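Local atomic coordinates of Baccell_00875 (Bacteroides cellulosilyticus DSM 14838, PDB entry 5NO8), a protein that is a polysaccharide lyase that probably removes the L-rhamnose caps linked to glucuronic acid on complex arabinogalactan proteins. Residues Arg162-Ile167 with Ile179-Phe184; Thr185-Leu190 with Phe240-Asn245; Glu394-Gly399 with Met452-Leu457. All coordinates share one frame; numbering follows the deposited sequence.

Interaction 1 of 3, residues Arg162-Ile167 with Ile179-Phe184; sequences RAHTHI and IRMGDF
Three backbone hydrogen bonds hold Arg-162–Ile-167 against Ile-179–Phe-184 at the open end of the hairpin of strands 163-168 and 175-180. His-164 and Ile-179 form an antiparallel hydrogen-bonded pair: His-164 N donates to Ile-179 O at 2.8 Å from above the carbonyl plane, while the return bond from Ile-179 N to His-164 O, at 165°, is straighter, with its donor in the plane of the His-164 carbonyl. Next to it Ala-163 and Arg-180 make a non-hydrogen-bonded pair, and beyond this Met-181 N donates to Arg-162 O at 3.0 Å, inside a type I turn from Arg-180 to Asp-183.

Met-181 meets the His-164 imidazole from one face. Its CG sits 3.5 Å from the ring centroid and only 10° off the normal, a clear CH-pi contact; SD lies obliquely at 4.0 Å from that centroid. With CG beside the backbone N (chi1 -61°), the extended Met-181 chain passes over the ring, the two side chains crossing at about a right angle, and brings CE to 3.6 Å from Ala-163 O. In the ring plane a water lies 2.8 Å from His-164 NE2, hydrogen-bonded to it, and donates to Met-181 O.

Arg-180 NE donates to Phe-184 O at 2.7 Å, while NH2 forms a salt bridge with Asp-48. Arg-162 NE goes to Asn-151, and His-166 NE2 to Ala-577 O. The backbone groups of the His-164/Ile-179 pair, Arg-162 O, Arg-180 NE and His-166 NE2 thus each have a partner, and the water link together with the methylene-covered face would be expected to restrict rotation of the His-164 ring.

Interaction 2 of 3, residues Thr185-Leu190 with Phe240-Asn245; sequences TPHLGL and FAHNGN
His-242 leaves the strand with CG in the crowded position between backbone N and carbonyl carbon (chi1 71°), which swings its imidazole across the neighbouring strand. CB leads to CG, where the ring branches. On one branch ND1 accepts from Gly-244 N at 3.1 Å, the donor lying in the ring plane, so the side chain fixes the backbone at the N-cap residue of the following helix. CE1 comes next, 3.4 Å from His-187 CB, the methylene that sits over one ring face in a CH-pi contact. On the other branch CD2 approaches Gly-189 N at 3.5 Å, in plane at the ring edge. The tip, NE2, lies 3.3 Å from Leu-188 O and has a weak hydrogen bond to Asn-177 OD1 on strand 175-180, beyond strand 187-194.

Alongside this ring the backbones pair antiparallel. His-187 N to His-242 O and Gly-189 N to Phe-240 O, both 2.8 Å, point nearly along their C=O axes. Of the return bonds, Phe-240 N reaches Gly-189 O in the carbonyl plane, whereas His-242 N stands 47° out of the plane of the His-187 carbonyl.

Gly-189 leaves room for the phenyl ring of Phe-240, whose face lies over Gly-189 CA at 4.1 Å from the ring centroid; a CB there would clash with CZ. His-187 ND1 is held by Arg-180 N, and a water joins its NE2 to Asn-243 O. Leu-188 and Ala-241, on the face away from the His-187 and His-242 side chains, rest on Leu-45, as does Pro-186 just before the strand, after a cis peptide. The non-hydrogen-bonded Leu-188/Ala-241 pair between two hydrogen-bonded ones is the pattern of an antiparallel sheet, here one of eight strands in which 187-194 and 232-242 are neighbours.

Interaction 3 of 3, residues Glu394-Gly399 with Met452-Leu457; sequences ERLGMG and MWVAEL
Glu-394 OE2 is the best-held polar atom of this contact: one charged partner grips it, Arg-447 NH1 in a salt bridge, while the benzo end of the Trp-453 indole lies beside it, CH2 at 3.6 Å from OE2. The carboxylate reaches this place because the Glu-394 chain bends at chi2 (85°) and then runs side by side with Trp-453, both pointing the same way. Their planes stand 41° apart, so the groups are neither stacked nor perpendicular. Glu-394 CG touches the same end of the indole, also 3.6 Å from Trp-453 CH2. Trp-682 meets the Trp-453 ring and donates from NE1 to Glu-394 O, tying the backbone of the same residue into the cluster.

From there the contact becomes wholly apolar. Leu-396 directs its CA–CB bond toward helix 448-465, with CB 3.8 Å from Trp-453 CB. Farther out, its CG lies 4.1 Å from Val-454 CG2, and CD1 meets Leu-457 CD2 at 3.8 Å, where the two leucines cross at about a right angle. Leu-457, with CG anti to the backbone N (chi1 174°), also packs against the backbone of Gly-399, Leu-457 CD1 lying 3.9 Å from Gly-399 C. Having no side chain there, Gly-399 permits this approach: a CB would sit only 3.2 Å from Leu-457 CD1. Tyr-421 of helix 412-429 touches both leucines and extends the apolar cluster.

The chemistry thus changes along the contact, from a buried carboxylate to aliphatic packing. Its pairing with Arg-447 would be expected to favour the ionised form of Glu-394, while the adjoining indole probably limits where that carboxylate can turn.

Overall arrangement
From the N terminus, interaction 1 comes first and closes the short hairpin of strands 163-168 and 175-180 across 11 intervening residues. Interaction 2 opens immediately afterwards and closes over 49 residues, pairing strand 187-194 with strand 232-242. The three contacts follow in series, none nested or crossed. Interactions 1 and 2 have centres 9 Å apart in one antiparallel sheet and touch directly: Arg-180 NH2 to Pro-186 O is 2.8 Å, a probable hydrogen bond. Interaction 3 spans 52 residues and joins helices 396-409 and 448-465 in the helical region, on the opposite side of the chain's centre, its centre about 32 Å from that of interaction 1 and 40 Å from that of interaction 2.

Interaction 1 of 3, residues Arg162-Ile167 with Ile179-Phe184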
loop_
_atom_site.group_PDB
_atom_site.type_symbol
_atom_site.label_atom_id
_atom_site.label_comp_id
_atom_site.label_asym_id
_atom_site.label_seq_id
_atom_site.Cartn_x
_atom_site.Cartn_y
_atom_site.Cartn_z
ATOM N N ARG A 162 -13.588 -1.365 -11.627
ATOM C CA ARG A 162 -13.186 -1.617 -10.233
ATOM C C ARG A 162 -12.583 -0.353 -9.666
ATOM O O ARG A 162 -12.248 0.572 -10.402
ATOM C CB ARG A 162 -12.204 -2.781 -10.112
ATOM C CG ARG A 162 -12.714 -4.125 -10.627
ATOM C CD ARG A 162 -13.866 -4.632 -9.764
ATOM N NE ARG A 162 -14.301 -5.965 -10.147
ATOM C CZ ARG A 162 -15.127 -6.231 -11.166
ATOM N NH1 ARG A 162 -15.620 -5.262 -11.919
ATOM N NH2 ARG A 162 -15.444 -7.490 -11.440
ATOM N N ALA A 163 -12.450 -0.309 -8.348
ATOM C CA ALA A 163 -11.988 0.923 -7.686
ATOM C C ALA A 163 -10.890 0.650 -6.667
ATOM O O ALA A 163 -10.983 -0.294 -5.890
ATOM C CB ALA A 163 -13.154 1.612 -7.012
ATOM N N HIS A 164 -9.875 1.513 -6.676
ATOM C CA HIS A 164 -8.913 1.596 -5.571
ATOM C C HIS A 164 -9.608 2.339 -4.426
ATOM O O HIS A 164 -9.977 3.513 -4.563
ATOM C CB HIS A 164 -7.670 2.346 -6.013
ATOM C CG HIS A 164 -6.905 1.649 -7.091
ATOM N ND1 HIS A 164 -6.529 0.329 -6.991
ATOM C CD2 HIS A 164 -6.410 2.099 -8.270
ATOM C CE1 HIS A 164 -5.831 -0.003 -8.065
ATOM N NE2 HIS A 164 -5.758 1.047 -8.862
ATOM N N THR A 165 -9.793 1.649 -3.308
ATOM C CA THR A 165 -10.582 2.177 -2.211
ATOM C C THR A 165 -9.660 2.754 -1.134
ATOM O O THR A 165 -8.975 2.019 -0.453
ATOM C CB THR A 165 -11.483 1.044 -1.701
ATOM O OG1 THR A 165 -12.250 0.553 -2.823
ATOM C CG2 THR A 165 -12.423 1.536 -0.693
ATOM N N HIS A 166 -9.638 4.066 -1.017
ATOM C CA HIS A 166 -8.724 4.757 -0.103
ATOM C C HIS A 166 -9.506 5.051 1.156
ATOM O O HIS A 166 -10.331 5.971 1.185
ATOM C CB HIS A 166 -8.209 6.005 -0.772
ATOM C CG HIS A 166 -7.417 5.695 -2.003
ATOM N ND1 HIS A 166 -6.279 4.915 -1.962
ATOM C CD2 HIS A 166 -7.649 5.968 -3.317
ATOM C CE1 HIS A 166 -5.830 4.746 -3.200
ATOM N NE2 HIS A 166 -6.628 5.391 -4.037
ATOM N N ILE A 167 -9.215 4.266 2.187
ATOM C CA ILE A 167 -9.951 4.328 3.451
ATOM C C ILE A 167 -9.162 5.188 4.428
ATOM O O ILE A 167 -7.966 4.966 4.585
ATOM C CB ILE A 167 -10.121 2.933 4.053
ATOM C CG1 ILE A 167 -10.791 1.997 3.041
ATOM C CG2 ILE A 167 -10.945 3.002 5.344
ATOM C CD1 ILE A 167 -10.662 0.548 3.435
ATOM N N ILE A 179 -11.444 5.445 -6.140
ATOM C CA ILE A 179 -10.987 5.928 -7.439
ATOM C C ILE A 179 -11.029 4.786 -8.435
ATOM O O ILE A 179 -10.391 3.764 -8.245
ATOM C CB ILE A 179 -9.564 6.508 -7.330
ATOM C CG1 ILE A 179 -9.520 7.687 -6.351
ATOM C CG2 ILE A 179 -9.035 6.915 -8.693
ATOM C CD1 ILE A 179 -10.378 8.874 -6.712
ATOM N N ARG A 180 -11.823 4.933 -9.484
ATOM C CA ARG A 180 -11.860 3.936 -10.541
ATOM C C ARG A 180 -10.444 3.686 -11.033
ATOM O O ARG A 180 -9.673 4.631 -11.223
ATOM C CB ARG A 180 -12.746 4.399 -11.702
ATOM C CG ARG A 180 -13.093 3.299 -12.701
ATOM C CD ARG A 180 -13.656 3.938 -13.962
ATOM N NE ARG A 180 -14.757 4.856 -13.670
ATOM C CZ ARG A 180 -16.061 4.596 -13.765
ATOM N NH1 ARG A 180 -16.518 3.430 -14.191
ATOM N NH2 ARG A 180 -16.923 5.537 -13.430
ATOM N N MET A 181 -10.086 2.425 -11.201
ATOM C CA MET A 181 -8.669 2.067 -11.367
ATOM C C MET A 181 -8.041 2.661 -12.639
ATOM O O MET A 181 -6.856 3.033 -12.642
ATOM C CB MET A 181 -8.445 0.561 -11.266
ATOM C CG MET A 181 -8.846 -0.038 -9.915
ATOM S SD MET A 181 -8.396 -1.757 -9.802
ATOM C CE MET A 181 -9.008 -2.193 -8.171
ATOM N N GLY A 182 -8.842 2.820 -13.686
ATOM C CA GLY A 182 -8.385 3.503 -14.910
ATOM C C GLY A 182 -8.363 5.010 -14.838
ATOM O O GLY A 182 -8.055 5.659 -15.822
ATOM N N ASP A 183 -8.753 5.572 -13.697
ATOM C CA ASP A 183 -8.841 7.005 -13.470
ATOM C C ASP A 183 -9.970 7.719 -14.198
ATOM O O ASP A 183 -10.048 8.936 -14.126
ATOM C CB ASP A 183 -7.503 7.725 -13.732
ATOM C CG ASP A 183 -7.429 9.089 -13.051
ATOM O OD1 ASP A 183 -7.710 9.160 -11.841
ATOM O OD2 ASP A 183 -7.109 10.083 -13.725
ATOM N N PHE A 184 -10.876 6.989 -14.849
ATOM C CA PHE A 184 -11.968 7.636 -15.574
ATOM C C PHE A 184 -13.045 8.047 -14.566
ATOM O O PHE A 184 -13.429 7.250 -13.721
ATOM C CB PHE A 184 -12.602 6.701 -16.603
ATOM C CG PHE A 184 -11.618 6.060 -17.536
ATOM C CD1 PHE A 184 -10.959 6.820 -18.492
ATOM C CD2 PHE A 184 -11.352 4.688 -17.459
ATOM C CE1 PHE A 184 -10.044 6.228 -19.360
ATOM C CE2 PHE A 184 -10.441 4.096 -18.322
ATOM C CZ PHE A 184 -9.788 4.864 -19.272
HETATM O O HOH W 1 -4.821 1.871 -11.332
#

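Interaction 2 of 3, residues Thr185-Leu190 with Phe240-Asn245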
loop_
_atom_site.group_PDB
_atom_site.type_symbol
_atom_site.label_atom_id
_atom_site.label_comp_id
_atom_site.label_asym_id
_atom_site.label_seq_id
_atom_site.Cartn_x
_atom_site.Cartn_y
_atom_site.Cartn_z
ATOM N N THR A 185 -13.515 9.277 -14.690
ATOM C CA THR A 185 -14.609 9.801 -13.884
ATOM C C THR A 185 -15.926 9.178 -14.366
ATOM O O THR A 185 -15.985 8.677 -15.491
ATOM C CB THR A 185 -14.696 11.326 -14.012
ATOM O OG1 THR A 185 -14.866 11.686 -15.386
ATOM C CG2 THR A 185 -13.420 11.995 -13.492
ATOM N N PRO A 186 -16.969 9.145 -13.531
ATOM C CA PRO A 186 -16.937 9.579 -12.134
ATOM C C PRO A 186 -16.273 8.588 -11.181
ATOM O O PRO A 186 -16.202 7.387 -11.437
ATOM C CB PRO A 186 -18.416 9.670 -11.781
ATOM C CG PRO A 186 -19.032 8.586 -12.597
ATOM C CD PRO A 186 -18.288 8.607 -13.899
ATOM N N HIS A 187 -15.814 9.145 -10.069
ATOM C CA HIS A 187 -15.364 8.383 -8.927
ATOM C C HIS A 187 -16.407 8.498 -7.814
ATOM O O HIS A 187 -17.405 9.195 -7.957
ATOM C CB HIS A 187 -14.037 8.945 -8.493
ATOM C CG HIS A 187 -13.022 8.943 -9.584
ATOM N ND1 HIS A 187 -12.509 7.785 -10.112
ATOM C CD2 HIS A 187 -12.424 9.965 -10.254
ATOM C CE1 HIS A 187 -11.630 8.089 -11.058
ATOM N NE2 HIS A 187 -11.570 9.405 -11.172
ATOM N N LEU A 188 -16.164 7.803 -6.710
ATOM C CA LEU A 188 -17.096 7.786 -5.607
ATOM C C LEU A 188 -16.413 8.172 -4.301
ATOM O O LEU A 188 -15.284 7.785 -4.055
ATOM C CB LEU A 188 -17.670 6.389 -5.471
ATOM C CG LEU A 188 -18.961 6.210 -4.676
ATOM C CD1 LEU A 188 -20.140 6.660 -5.501
ATOM C CD2 LEU A 188 -19.163 4.758 -4.282
ATOM N N GLY A 189 -17.163 8.868 -3.466
ATOM C CA GLY A 189 -16.723 9.264 -2.148
ATOM C C GLY A 189 -17.734 8.876 -1.096
ATOM O O GLY A 189 -18.939 8.792 -1.376
ATOM N N LEU A 190 -17.228 8.656 0.116
ATOM C CA LEU A 190 -18.045 8.448 1.299
ATOM C C LEU A 190 -17.434 9.357 2.343
ATOM O O LEU A 190 -16.238 9.233 2.617
ATOM C CB LEU A 190 -17.987 6.993 1.765
ATOM C CG LEU A 190 -18.782 6.624 3.033
ATOM C CD1 LEU A 190 -19.075 5.130 3.052
ATOM C CD2 LEU A 190 -18.042 7.003 4.325
ATOM N N PHE A 240 -21.341 9.750 -2.739
ATOM C CA PHE A 240 -21.537 10.725 -3.826
ATOM C C PHE A 240 -20.492 10.557 -4.919
ATOM O O PHE A 240 -19.383 10.087 -4.690
ATOM C CB PHE A 240 -21.437 12.164 -3.299
ATOM C CG PHE A 240 -20.143 12.446 -2.577
ATOM C CD1 PHE A 240 -20.036 12.185 -1.203
ATOM C CD2 PHE A 240 -19.034 12.951 -3.246
ATOM C CE1 PHE A 240 -18.856 12.428 -0.525
ATOM C CE2 PHE A 240 -17.836 13.186 -2.563
ATOM C CZ PHE A 240 -17.748 12.928 -1.204
ATOM N N ALA A 241 -20.874 10.989 -6.110
ATOM C CA ALA A 241 -19.991 10.997 -7.249
ATOM C C ALA A 241 -19.064 12.196 -7.152
ATOM O O ALA A 241 -19.441 13.245 -6.658
ATOM C CB ALA A 241 -20.816 11.102 -8.528
ATOM N N HIS A 242 -17.853 12.039 -7.654
ATOM C CA HIS A 242 -16.924 13.140 -7.762
ATOM C C HIS A 242 -15.971 12.966 -8.931
ATOM O O HIS A 242 -15.908 11.916 -9.548
ATOM C CB HIS A 242 -16.184 13.396 -6.426
ATOM C CG HIS A 242 -15.194 12.340 -6.064
ATOM N ND1 HIS A 242 -13.934 12.283 -6.616
ATOM C CD2 HIS A 242 -15.284 11.274 -5.228
ATOM C CE1 HIS A 242 -13.275 11.256 -6.108
ATOM N NE2 HIS A 242 -14.078 10.617 -5.275
ATOM N N ASN A 243 -15.251 14.020 -9.236
ATOM C CA ASN A 243 -14.393 14.071 -10.429
ATOM C C ASN A 243 -12.912 13.945 -10.191
ATOM O O ASN A 243 -12.130 14.142 -11.105
ATOM C CB ASN A 243 -14.706 15.348 -11.203
ATOM C CG ASN A 243 -16.012 15.254 -11.947
ATOM O OD1 ASN A 243 -16.360 14.199 -12.499
ATOM N ND2 ASN A 243 -16.757 16.357 -11.969
ATOM N N GLY A 244 -12.495 13.592 -8.983
ATOM C CA GLY A 244 -11.066 13.374 -8.707
ATOM C C GLY A 244 -10.726 13.931 -7.340
ATOM O O GLY A 244 -11.614 14.425 -6.642
ATOM N N ASN A 245 -9.452 13.859 -6.975
ATOM C CA ASN A 245 -9.035 14.177 -5.604
ATOM C C ASN A 245 -9.404 15.583 -5.145
ATOM O O ASN A 245 -9.869 15.761 -4.017
ATOM C CB ASN A 245 -7.547 13.900 -5.408
ATOM C CG ASN A 245 -7.199 12.426 -5.592
ATOM O OD1 ASN A 245 -7.920 11.532 -5.151
ATOM N ND2 ASN A 245 -6.094 12.170 -6.275
HETATM O O HOH W 2 -9.988 12.013 -12.006
#

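Interaction 3 of 3, residues Glu394-Gly399 with Met452-Leu457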
loop_
_atom_site.group_PDB
_atom_site.type_symbol
_atom_site.label_atom_id
_atom_site.label_comp_id
_atom_site.label_asym_id
_atom_site.label_seq_id
_atom_site.Cartn_x
_atom_site.Cartn_y
_atom_site.Cartn_z
ATOM N N GLU A 394 14.033 -11.919 -4.457
ATOM C CA GLU A 394 13.947 -10.566 -3.924
ATOM C C GLU A 394 15.019 -10.264 -2.870
ATOM O O GLU A 394 15.230 -9.089 -2.554
ATOM C CB GLU A 394 12.576 -10.319 -3.270
ATOM C CG GLU A 394 11.426 -10.067 -4.214
ATOM C CD GLU A 394 10.744 -11.316 -4.748
ATOM O OE1 GLU A 394 11.274 -12.459 -4.623
ATOM O OE2 GLU A 394 9.643 -11.134 -5.310
ATOM N N ARG A 395 15.635 -11.292 -2.286
ATOM C CA ARG A 395 16.732 -11.092 -1.305
ATOM C C ARG A 395 17.989 -10.448 -1.917
ATOM O O ARG A 395 18.832 -9.929 -1.175
ATOM C CB ARG A 395 17.110 -12.390 -0.590
ATOM C CG ARG A 395 16.310 -12.758 0.658
ATOM C CD ARG A 395 14.819 -12.878 0.425
ATOM N NE ARG A 395 14.501 -13.985 -0.482
ATOM C CZ ARG A 395 13.308 -14.189 -1.035
ATOM N NH1 ARG A 395 12.277 -13.371 -0.767
ATOM N NH2 ARG A 395 13.135 -15.220 -1.868
ATOM N N LEU A 396 18.102 -10.442 -3.246
ATOM C CA LEU A 396 19.078 -9.601 -3.969
ATOM C C LEU A 396 19.101 -8.127 -3.552
ATOM O O LEU A 396 20.144 -7.483 -3.646
ATOM C CB LEU A 396 18.908 -9.692 -5.487
ATOM C CG LEU A 396 19.621 -10.853 -6.209
ATOM C CD1 LEU A 396 21.115 -10.520 -6.321
ATOM C CD2 LEU A 396 19.435 -12.200 -5.534
ATOM N N GLY A 397 17.958 -7.590 -3.105
ATOM C CA GLY A 397 17.896 -6.226 -2.661
ATOM C C GLY A 397 18.855 -5.910 -1.536
ATOM O O GLY A 397 19.352 -4.789 -1.485
ATOM N N MET A 398 19.126 -6.864 -0.662
ATOM C CA MET A 398 20.139 -6.668 0.405
ATOM C C MET A 398 21.527 -6.401 -0.175
ATOM O O MET A 398 22.242 -5.503 0.303
ATOM C CB MET A 398 20.155 -7.821 1.373
ATOM C CG MET A 398 18.931 -7.772 2.292
ATOM S SD MET A 398 18.889 -9.015 3.536
ATOM C CE MET A 398 18.126 -10.349 2.598
ATOM N N GLY A 399 21.888 -7.103 -1.253
ATOM C CA GLY A 399 23.155 -6.792 -1.921
ATOM C C GLY A 399 23.153 -5.440 -2.601
ATOM O O GLY A 399 24.129 -4.689 -2.539
ATOM N N MET A 452 16.581 -9.392 -13.415
ATOM C CA MET A 452 16.783 -7.939 -13.349
ATOM C C MET A 452 17.575 -7.556 -12.120
ATOM O O MET A 452 18.405 -6.658 -12.174
ATOM C CB MET A 452 15.457 -7.195 -13.303
ATOM C CG MET A 452 14.542 -7.426 -14.493
ATOM S SD MET A 452 15.382 -7.249 -16.094
ATOM C CE MET A 452 15.918 -8.919 -16.410
ATOM N N TRP A 453 17.279 -8.234 -11.021
ATOM C CA TRP A 453 17.874 -7.912 -9.722
ATOM C C TRP A 453 19.304 -8.425 -9.652
ATOM O O TRP A 453 20.182 -7.735 -9.137
ATOM C CB TRP A 453 17.028 -8.476 -8.592
ATOM C CG TRP A 453 15.609 -7.965 -8.607
ATOM C CD1 TRP A 453 15.180 -6.709 -8.967
ATOM C CD2 TRP A 453 14.440 -8.709 -8.265
ATOM N NE1 TRP A 453 13.819 -6.631 -8.850
ATOM C CE2 TRP A 453 13.338 -7.845 -8.425
ATOM C CE3 TRP A 453 14.218 -10.021 -7.829
ATOM C CZ2 TRP A 453 12.021 -8.254 -8.158
ATOM C CZ3 TRP A 453 12.913 -10.432 -7.578
ATOM C CH2 TRP A 453 11.831 -9.541 -7.735
ATOM N N VAL A 454 19.543 -9.620 -10.201
ATOM C CA VAL A 454 20.907 -10.115 -10.354
ATOM C C VAL A 454 21.732 -9.186 -11.238
ATOM O O VAL A 454 22.861 -8.876 -10.898
ATOM C CB VAL A 454 20.947 -11.567 -10.888
ATOM C CG1 VAL A 454 22.371 -11.952 -11.319
ATOM C CG2 VAL A 454 20.476 -12.506 -9.812
ATOM N N ALA A 455 21.187 -8.748 -12.365
ATOM C CA ALA A 455 21.881 -7.820 -13.249
ATOM C C ALA A 455 22.175 -6.485 -12.590
ATOM O O ALA A 455 23.271 -5.929 -12.736
ATOM C CB ALA A 455 21.076 -7.582 -14.500
ATOM N N GLU A 456 21.194 -5.962 -11.865
ATOM C CA GLU A 456 21.407 -4.742 -11.107
ATOM C C GLU A 456 22.584 -4.940 -10.184
ATOM O O GLU A 456 23.475 -4.107 -10.174
ATOM C CB GLU A 456 20.167 -4.349 -10.293
ATOM C CG GLU A 456 20.426 -3.234 -9.278
ATOM C CD GLU A 456 19.758 -1.903 -9.549
ATOM O OE1 GLU A 456 18.758 -1.817 -10.307
ATOM O OE2 GLU A 456 20.233 -0.902 -8.944
ATOM N N LEU A 457 22.605 -6.032 -9.433
ATOM C CA LEU A 457 23.712 -6.280 -8.513
ATOM C C LEU A 457 25.050 -6.207 -9.250
ATOM O O LEU A 457 25.983 -5.516 -8.807
ATOM C CB LEU A 457 23.580 -7.604 -7.773
ATOM C CG LEU A 457 24.775 -7.983 -6.895
ATOM C CD1 LEU A 457 24.899 -7.065 -5.677
ATOM C CD2 LEU A 457 24.739 -9.415 -6.445
#